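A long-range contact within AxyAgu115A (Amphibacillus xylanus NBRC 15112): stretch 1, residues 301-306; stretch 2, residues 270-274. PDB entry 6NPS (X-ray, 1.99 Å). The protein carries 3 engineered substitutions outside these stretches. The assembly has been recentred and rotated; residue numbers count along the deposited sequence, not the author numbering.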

# COMPACT_ATOMS: atom_id res chain seq x y z
N GLY A 301 44.12 22.41 0.37
CA GLY A 301 43.60 21.06 0.53
C GLY A 301 43.36 20.40 -0.82
O GLY A 301 43.74 20.93 -1.87
N MET A 302 42.67 19.24 -0.79
CA MET A 302 42.32 18.55 -2.03
C MET A 302 41.24 17.47 -1.88
O MET A 302 41.50 16.41 -1.30
CB MET A 302 43.56 17.91 -2.63
CG MET A 302 43.44 17.62 -4.11
SD MET A 302 44.71 16.46 -4.64
CE MET A 302 44.20 16.12 -6.34
N ARG A 303 40.09 17.71 -2.50
CA ARG A 303 38.98 16.76 -2.51
C ARG A 303 38.77 16.28 -3.96
O ARG A 303 39.26 16.92 -4.89
CB ARG A 303 37.70 17.40 -1.97
CG ARG A 303 37.59 17.38 -0.46
CD ARG A 303 36.20 17.80 -0.00
NE ARG A 303 35.25 16.70 -0.06
CZ ARG A 303 34.17 16.69 -0.84
NH1 ARG A 303 33.91 17.73 -1.63
NH2 ARG A 303 33.35 15.65 -0.84
N GLY A 304 38.05 15.18 -4.15
CA GLY A 304 37.81 14.67 -5.48
C GLY A 304 37.01 15.64 -6.33
O GLY A 304 36.41 16.60 -5.85
N GLU A 305 37.01 15.36 -7.63
CA GLU A 305 36.34 16.22 -8.60
C GLU A 305 34.83 16.03 -8.54
O GLU A 305 34.32 14.91 -8.40
CB GLU A 305 36.84 15.92 -10.01
CG GLU A 305 38.24 16.43 -10.25
CD GLU A 305 38.68 16.18 -11.67
OE1 GLU A 305 38.35 15.10 -12.22
OE2 GLU A 305 39.34 17.07 -12.24
N ALA A 306 34.11 17.15 -8.68
CA ALA A 306 32.65 17.19 -8.62
C ALA A 306 32.14 16.61 -7.30
O ALA A 306 31.33 15.69 -7.27
CB ALA A 306 32.03 16.46 -9.82
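Stretch 2, residues 270-274: AWNFI

Neither stretch forms a regular helix or strand, so what joins them is a meeting of two irregular segments, with no crossing angle to quote. From Met302 to Glu305 the first stretch is largely extended, with psi between 114° and 166°. The second is extended at Ala270 and Asn272, bends at Trp271 (-80/79) and turns at Phe273 (-72/-17). The two chains run in opposite senses: the CA of Met302 has the CA of Phe273 as its nearest partner, at 8.8 Å, while farther along, the CA of Gly304 pairs with the CA of Trp271 at 7.4 Å. These separations are too wide for a sheet-like ladder, and no backbone-to-backbone hydrogen bond crosses the gap. Side chains fill it, and one of them does most of the work.

That side chain is Trp271. Its CA-to-CB bond points toward stretch 1, and with chi1 at t and chi2 at -113° the indole lies between Met302 and Glu305. At the edge of the ring, NE1 of Trp271 donates a hydrogen bond to O of Arg303 at 3.1 Å, and the 168° angle at the hydrogen makes it nearly straight. The acceptor is a backbone carbonyl, so the bond does not involve the side chain of Arg303, whose CA-to-CB bond points away.

Both faces of the ring are packed as well. Over one face comes the methyl of Met302, whose CE lies 3.5 Å from the centroid of the five-membered ring of Trp271 and 12° off its normal. All three chi angles of Met302 are t, so the side chain is fully extended and delivers its tip to the ring. Over the opposite face sits Glu305, whose CG is 3.6 Å from the centroid of the five-membered ring of Trp271 and 16° off the normal. Its CA-to-CB bond points sideways, yet the chain reaches in, and here it is the aliphatic part of an acidic residue that packs on the aromatic surface.

Between these two residues in sequence, Gly304 passes the ring edge, its CA 4.2 Å from CD1 of Trp271. Met302 also extends the contact along stretch 2: its SD lies 4.1 Å from CB of Phe273, whose ring then leads away. Asn272 has a CA-to-CB bond that points away, and its OD1 accepts a weak hydrogen bond from N of Ile274, at 2.9 Å, within its own stretch.

The rule to read here is economical: one directional bond at the edge of an indole, and a CH group over each face, join two loops.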

# COMPACT_ATOMS: atom_id res chain seq x y z
N ALA A 270 45.43 12.75 -14.38
CA ALA A 270 45.01 12.05 -13.18
C ALA A 270 44.85 13.07 -12.07
O ALA A 270 45.81 13.75 -11.71
CB ALA A 270 46.02 10.97 -12.79
N TRP A 271 43.63 13.21 -11.53
CA TRP A 271 43.38 14.07 -10.38
C TRP A 271 43.82 13.28 -9.15
O TRP A 271 43.02 12.68 -8.43
CB TRP A 271 41.92 14.49 -10.31
CG TRP A 271 41.66 15.59 -9.33
CD1 TRP A 271 40.94 15.49 -8.17
CD2 TRP A 271 42.12 16.94 -9.41
NE1 TRP A 271 40.92 16.71 -7.53
CE2 TRP A 271 41.63 17.62 -8.26
CE3 TRP A 271 42.89 17.65 -10.34
CZ2 TRP A 271 41.90 18.96 -8.02
CZ3 TRP A 271 43.16 19.00 -10.09
CH2 TRP A 271 42.66 19.64 -8.94
N ASN A 272 45.14 13.25 -8.94
CA ASN A 272 45.76 12.29 -8.03
C ASN A 272 47.15 12.81 -7.69
O ASN A 272 48.06 12.75 -8.53
CB ASN A 272 45.82 10.91 -8.68
CG ASN A 272 46.18 9.82 -7.69
OD1 ASN A 272 47.18 9.91 -6.98
ND2 ASN A 272 45.35 8.77 -7.65
N PHE A 273 47.32 13.33 -6.48
CA PHE A 273 48.60 13.89 -6.06
C PHE A 273 49.65 12.82 -5.83
O PHE A 273 50.84 13.13 -5.78
CB PHE A 273 48.41 14.71 -4.79
CG PHE A 273 49.56 15.63 -4.49
CD1 PHE A 273 49.77 16.78 -5.24
CD2 PHE A 273 50.44 15.34 -3.46
CE1 PHE A 273 50.82 17.63 -4.96
CE2 PHE A 273 51.49 16.19 -3.18
CZ PHE A 273 51.68 17.34 -3.94
N ILE A 274 49.23 11.56 -5.68
CA ILE A 274 50.19 10.47 -5.50
C ILE A 274 50.79 10.06 -6.85
O ILE A 274 52.02 10.02 -7.01
CB ILE A 274 49.51 9.27 -4.81
CG1 ILE A 274 49.00 9.68 -3.42
CG2 ILE A 274 50.46 8.07 -4.70
CD1 ILE A 274 47.69 9.01 -3.04